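Local coordinates for glycosyl hydrolase (Rhizobium leguminosarum bv. trifolii, PDB 5NDX), which probably hydrolyses O-glycosidic bonds as a family 39 glycoside hydrolase, being the bacterial orthologue of human alpha-L-iduronidase, at residues Arg20-Thr25 with Asn50-Leu56. The protein carries 2 engineered substitutions. Numbering follows the deposited sequence.
With 8U8 ((2~{R},3~{S},4~{S},5~{R},6~{S})-6-(4-methyl-2-oxidanylidene-chromen-7-yl)oxy-3,4,5-tris(oxidanyl)oxane-2-carboxylic acid), chain N; SO4 (sulfate ion), chain B.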
ATOM      1  N   ARG A  20     -12.060  -0.129   2.273  1.00 31.90           N
ATOM      2  CA  ARG A  20     -10.698   0.338   2.003  1.00 31.73           C
ATOM      3  C   ARG A  20     -10.182  -0.542   0.898  1.00 31.37           C
ATOM      4  O   ARG A  20      -9.589  -1.582   1.134  1.00 31.24           O
ATOM      5  CB  ARG A  20      -9.825   0.282   3.269  1.00 29.89           C
ATOM      6  CG  ARG A  20     -10.432   1.119   4.428  1.00 31.48           C
ATOM      7  CD  ARG A  20      -9.709   0.940   5.764  1.00 31.28           C
ATOM      8  NE  ARG A  20      -9.715  -0.474   6.048  1.00 31.31           N
ATOM      9  CZ  ARG A  20      -8.730  -1.184   6.546  1.00 30.93           C
ATOM     10  NH1 ARG A  20      -7.576  -0.651   6.964  1.00 31.38           N
ATOM     11  NH2 ARG A  20      -8.916  -2.471   6.582  1.00 31.95           N
ATOM     12  N   PHE A  21     -10.419  -0.107  -0.341  1.00 30.07           N
ATOM     13  CA  PHE A  21     -10.235  -0.929  -1.507  1.00 29.71           C
ATOM     14  C   PHE A  21      -8.845  -0.843  -2.186  1.00 30.77           C
ATOM     15  O   PHE A  21      -8.665  -1.382  -3.278  1.00 32.82           O
ATOM     16  CB  PHE A  21     -11.360  -0.602  -2.518  1.00 30.68           C
ATOM     17  CG  PHE A  21     -11.366   0.841  -3.003  1.00 29.82           C
ATOM     18  CD1 PHE A  21     -10.498   1.265  -3.990  1.00 30.75           C
ATOM     19  CD2 PHE A  21     -12.221   1.770  -2.442  1.00 31.16           C
ATOM     20  CE1 PHE A  21     -10.486   2.600  -4.403  1.00 30.64           C
ATOM     21  CE2 PHE A  21     -12.223   3.115  -2.840  1.00 29.63           C
ATOM     22  CZ  PHE A  21     -11.372   3.517  -3.825  1.00 30.06           C
ATOM     23  N   TRP A  22      -7.891  -0.163  -1.557  1.00 29.40           N
ATOM     24  CA  TRP A  22      -6.611   0.222  -2.132  1.00 30.28           C
ATOM     25  C   TRP A  22      -5.449  -0.443  -1.406  1.00 30.63           C
ATOM     26  O   TRP A  22      -4.311   0.053  -1.485  1.00 30.01           O
ATOM     27  CB  TRP A  22      -6.401   1.745  -2.014  1.00 30.35           C
ATOM     28  CG  TRP A  22      -6.547   2.184  -0.568  1.00 30.86           C
ATOM     29  CD1 TRP A  22      -5.610   2.093   0.436  1.00 29.83           C
ATOM     30  CD2 TRP A  22      -7.726   2.700   0.027  1.00 30.21           C
ATOM     31  NE1 TRP A  22      -6.136   2.581   1.596  1.00 30.49           N
ATOM     32  CE2 TRP A  22      -7.443   2.931   1.380  1.00 30.76           C
ATOM     33  CE3 TRP A  22      -8.997   3.021  -0.467  1.00 30.82           C
ATOM     34  CZ2 TRP A  22      -8.390   3.466   2.263  1.00 30.35           C
ATOM     35  CZ3 TRP A  22      -9.936   3.545   0.399  1.00 31.66           C
ATOM     36  CH2 TRP A  22      -9.617   3.789   1.751  1.00 31.87           C
ATOM     37  N   ARG A  23      -5.697  -1.560  -0.731  1.00 30.29           N
ATOM     38  CA  ARG A  23      -4.737  -2.062   0.269  1.00 31.37           C
ATOM     39  C   ARG A  23      -3.776  -3.061  -0.367  1.00 31.39           C
ATOM     40  O   ARG A  23      -3.728  -4.247  -0.038  1.00 30.06           O
ATOM     41  CB  ARG A  23      -5.434  -2.609   1.502  1.00 30.95           C
ATOM     42  CG  ARG A  23      -6.116  -1.550   2.380  1.00 33.67           C
ATOM     43  CD  ARG A  23      -7.475  -1.963   2.970  1.00 36.82           C
ATOM     44  NE  ARG A  23      -7.302  -3.057   3.657  1.00 39.63           N
ATOM     45  CZ  ARG A  23      -7.964  -4.181   3.796  1.00 38.36           C
ATOM     46  NH1 ARG A  23      -9.208  -4.519   3.435  1.00 40.40           N
ATOM     47  NH2 ARG A  23      -7.250  -4.961   4.573  1.00 36.59           N
ATOM     48  N   GLY A  24      -2.988  -2.544  -1.282  1.00 30.61           N
ATOM     49  CA  GLY A  24      -2.067  -3.352  -2.069  1.00 32.12           C
ATOM     50  C   GLY A  24      -0.959  -2.541  -2.648  1.00 32.57           C
ATOM     51  O   GLY A  24      -1.128  -1.350  -2.947  1.00 35.07           O
ATOM     52  N   THR A  25       0.184  -3.170  -2.817  1.00 32.06           N
ATOM     53  CA  THR A  25       1.276  -2.578  -3.560  1.00 32.85           C
ATOM     54  C   THR A  25       1.967  -3.711  -4.332  1.00 33.88           C
ATOM     55  O   THR A  25       1.525  -4.865  -4.332  1.00 34.93           O
ATOM     56  CB  THR A  25       2.262  -1.755  -2.648  1.00 34.12           C
ATOM     57  OG1 THR A  25       3.294  -1.142  -3.446  1.00 35.80           O
ATOM     58  CG2 THR A  25       2.945  -2.619  -1.635  1.00 35.12           C
ATOM     59  N   ASN A  50      -4.726  -2.084  10.854  1.00 36.30           N
ATOM     60  CA  ASN A  50      -5.847  -2.818  10.298  1.00 37.09           C
ATOM     61  C   ASN A  50      -5.594  -3.368   8.893  1.00 35.15           C
ATOM     62  O   ASN A  50      -6.397  -3.179   7.981  1.00 34.73           O
ATOM     63  CB  ASN A  50      -7.104  -1.877  10.286  1.00 38.96           C
ATOM     64  CG  ASN A  50      -8.418  -2.634  10.014  1.00 40.80           C
ATOM     65  OD1 ASN A  50      -8.447  -3.852   9.998  1.00 42.20           O
ATOM     66  ND2 ASN A  50      -9.524  -1.889   9.788  1.00 41.12           N
ATOM     67  N   GLU A  51      -4.452  -4.011   8.717  1.00 35.17           N
ATOM     68  CA  GLU A  51      -4.047  -4.536   7.422  1.00 34.48           C
ATOM     69  C   GLU A  51      -4.103  -3.455   6.318  1.00 31.50           C
ATOM     70  O   GLU A  51      -4.595  -3.683   5.213  1.00 31.10           O
ATOM     71  CB  GLU A  51      -4.883  -5.784   7.068  1.00 35.59           C
ATOM     72  CG  GLU A  51      -4.758  -6.953   8.092  1.00 40.26           C
ATOM     73  CD  GLU A  51      -5.617  -8.156   7.617  1.00 40.31           C
ATOM     74  OE1 GLU A  51      -6.847  -8.067   7.693  1.00 43.75           O
ATOM     75  OE2 GLU A  51      -5.100  -9.074   6.985  1.00 43.84           O
ATOM     76  N   GLY A  52      -3.564  -2.284   6.629  1.00 32.42           N
ATOM     77  CA  GLY A  52      -3.601  -1.099   5.719  1.00 30.51           C
ATOM     78  C   GLY A  52      -2.954  -1.364   4.370  1.00 30.91           C
ATOM     79  O   GLY A  52      -3.355  -0.779   3.362  1.00 28.47           O
ATOM     80  N   ILE A  53      -1.953  -2.247   4.352  1.00 31.47           N
ATOM     81  CA  ILE A  53      -1.568  -2.934   3.110  1.00 32.35           C
ATOM     82  C   ILE A  53      -1.641  -4.429   3.373  1.00 32.70           C
ATOM     83  O   ILE A  53      -1.051  -4.928   4.339  1.00 33.17           O
ATOM     84  CB  ILE A  53      -0.154  -2.561   2.615  1.00 31.74           C
ATOM     85  CG1 ILE A  53      -0.115  -1.076   2.198  1.00 33.59           C
ATOM     86  CG2 ILE A  53       0.212  -3.381   1.372  1.00 33.46           C
ATOM     87  CD1 ILE A  53       1.299  -0.569   1.991  1.00 33.35           C
ATOM     88  N   LYS A  54      -2.335  -5.120   2.486  1.00 31.84           N
ATOM     89  CA  LYS A  54      -2.658  -6.538   2.668  1.00 32.69           C
ATOM     90  C   LYS A  54      -2.103  -7.439   1.567  1.00 33.24           C
ATOM     91  O   LYS A  54      -1.723  -8.569   1.874  1.00 32.14           O
ATOM     92  CB  LYS A  54      -4.153  -6.692   2.753  1.00 33.12           C
ATOM     93  CG  LYS A  54      -4.671  -8.093   3.022  1.00 35.58           C
ATOM     94  CD  LYS A  54      -6.172  -8.035   3.261  1.00 36.36           C
ATOM     95  CE  LYS A  54      -6.740  -9.456   3.495  1.00 38.07           C
ATOM     96  NZ  LYS A  54      -8.170  -9.291   3.920  1.00 37.42           N
ATOM     97  N   PHE A  55      -2.079  -6.952   0.318  1.00 32.11           N
ATOM     98  CA  PHE A  55      -1.657  -7.726  -0.846  1.00 33.28           C
ATOM     99  C   PHE A  55      -0.392  -7.183  -1.485  1.00 33.85           C
ATOM    100  O   PHE A  55      -0.219  -5.966  -1.570  1.00 33.12           O
ATOM    101  CB  PHE A  55      -2.784  -7.791  -1.877  1.00 34.42           C
ATOM    102  CG  PHE A  55      -4.020  -8.493  -1.371  1.00 33.63           C
ATOM    103  CD1 PHE A  55      -4.090  -9.883  -1.391  1.00 36.34           C
ATOM    104  CD2 PHE A  55      -5.055  -7.795  -0.875  1.00 33.63           C
ATOM    105  CE1 PHE A  55      -5.199 -10.547  -0.895  1.00 36.60           C
ATOM    106  CE2 PHE A  55      -6.189  -8.444  -0.375  1.00 36.72           C
ATOM    107  CZ  PHE A  55      -6.259  -9.841  -0.394  1.00 34.69           C
ATOM    108  N   LEU A  56       0.497  -8.087  -1.897  1.00 33.66           N
ATOM    109  CA  LEU A  56       1.657  -7.761  -2.704  1.00 34.85           C
ATOM    110  C   LEU A  56       1.518  -8.425  -4.054  1.00 34.49           C
ATOM    111  O   LEU A  56       1.280  -9.639  -4.114  1.00 35.40           O
ATOM    112  CB  LEU A  56       2.918  -8.310  -2.073  1.00 37.13           C
ATOM    113  CG  LEU A  56       3.482  -7.704  -0.842  1.00 42.22           C
ATOM    114  CD1 LEU A  56       4.823  -8.354  -0.547  1.00 44.62           C
ATOM    115  CD2 LEU A  56       3.661  -6.195  -1.020  1.00 45.00           C
TER
HETATM  116  C15 8U8 N 713      -8.029  -9.162  -7.161  1.00 39.80           C
HETATM  117  C13 8U8 N 713      -9.207  -9.045  -6.418  1.00 38.49           C
HETATM  118  C14 8U8 N 713     -10.412  -9.484  -6.950  1.00 37.93           C
HETATM  119  C16 8U8 N 713     -11.568  -9.441  -6.184  1.00 40.89           C
HETATM  120  O9  8U8 N 713     -12.631  -9.780  -6.686  1.00 43.88           O
HETATM  121  O8  8U8 N 713     -11.548  -8.900  -4.936  1.00 39.56           O
HETATM  122  C11 8U8 N 713     -10.379  -8.515  -4.384  1.00 36.64           C
HETATM  123  C10 8U8 N 713     -10.452  -8.080  -3.084  1.00 36.69           C
HETATM  124  C12 8U8 N 713      -9.193  -8.568  -5.103  1.00 35.90           C
HETATM  125  C7  8U8 N 713      -8.029  -8.164  -4.449  1.00 34.62           C
HETATM  126  C8  8U8 N 713      -8.100  -7.714  -3.136  1.00 35.70           C
HETATM  127  C9  8U8 N 713      -9.307  -7.675  -2.433  1.00 37.33           C
HETATM  128  O2  8U8 N 713      -9.317  -7.238  -1.132  1.00 41.07           O
HETATM  129  C5  8U8 N 713     -10.426  -7.616  -0.273  1.00 39.17           C
HETATM  130  O1  8U8 N 713     -11.368  -6.564  -0.545  1.00 42.11           O
HETATM  131  C1  8U8 N 713     -12.578  -6.510   0.244  1.00 43.03           C
HETATM  132  C6  8U8 N 713     -13.485  -7.767  -0.002  1.00 46.71           C
HETATM  133  O7  8U8 N 713     -13.382  -8.385  -1.081  1.00 43.36           O
HETATM  134  O6  8U8 N 713     -14.219  -8.116   0.935  1.00 51.91           O
HETATM  135  C2  8U8 N 713     -12.131  -6.393   1.699  1.00 42.63           C
HETATM  136  O5  8U8 N 713     -13.264  -6.295   2.617  1.00 41.25           O
HETATM  137  C3  8U8 N 713     -11.228  -7.591   2.073  1.00 39.15           C
HETATM  138  O4  8U8 N 713     -10.776  -7.390   3.386  1.00 38.10           O
HETATM  139  C4  8U8 N 713     -10.004  -7.626   1.155  1.00 38.59           C
HETATM  140  O3  8U8 N 713      -9.197  -8.781   1.397  1.00 39.84           O
HETATM  141  S   SO4 B 701     -12.236  -3.139   4.302  1.00 47.80           S
HETATM  142  O1  SO4 B 701     -13.233  -2.055   4.367  1.00 58.10           O
HETATM  143  O2  SO4 B 701     -11.374  -3.094   5.513  1.00 50.21           O
HETATM  144  O3  SO4 B 701     -11.451  -3.125   3.041  1.00 52.00           O
HETATM  145  O4  SO4 B 701     -12.977  -4.428   4.317  1.00 59.60           O
HETATM  146  O   HOH W   1      -4.246   1.944   3.559  1.00 33.19           O
HETATM  147  O   HOH W   2      -8.317  -7.102   5.825  1.00 38.30           O
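Asn50, Arg20 and Arg23 form a three-layered pile in which two guanidinium groups lie against each other. The Asn50 amide covers one face of the Arg20 guanidinium, the planes 12° apart, while NH2 of Arg20 sits 3.3 Å above the plane of the Arg23 guanidinium, over its centre. Arg20 takes Asn50 O end-on, with NH1 and NH2 each 3.0 Å from it; Arg23 approaches Glu51 O side-on, through NE at 3.2 Å and NH2 at 3.0 Å. Both forks hold their acceptor within the guanidinium plane, which should fix each group's rotation. A sulfate, probably from the crystallisation liquor, joins the pair, its O3 2.7 Å from Arg23 NH1 and its O2 2.8 Å from Arg20 NH2.

Further along the chain, Arg23 O accepts from both Lys54 N and Phe55 N, and Thr25 N donates to Phe55 O. These bonds start the parallel pairing of strands 24-27 and 55-58, which helix 36-45 connects in a beta-alpha-beta unit of the TIM barrel. Within this pairing, CG2 of Thr25 packs alongside CD2 of Leu56.

Lys54, extended throughout with chi1 (-177°) turning CG away from the backbone N, brings NZ within 2.8 Å of O3 of the iduronide 8U8, whose O4 accepts from Arg23 NH1. CE2 of Phe55 approaches ligand C8 to 3.4 Å, with C7 over one ring face. A leucine in place of Arg23 would probably leave Glu51 O without its fork and ligand O4 without this donor. One water joins Arg23 NH2, Lys54 NZ and Glu51 OE1. Sulfate and the Glu51 carboxylate, beyond salt-bridge distance of Arg23, probably offset part of the positive charge at this N-terminal barrel mouth, consistent with a binding site separate from the catalytic centre.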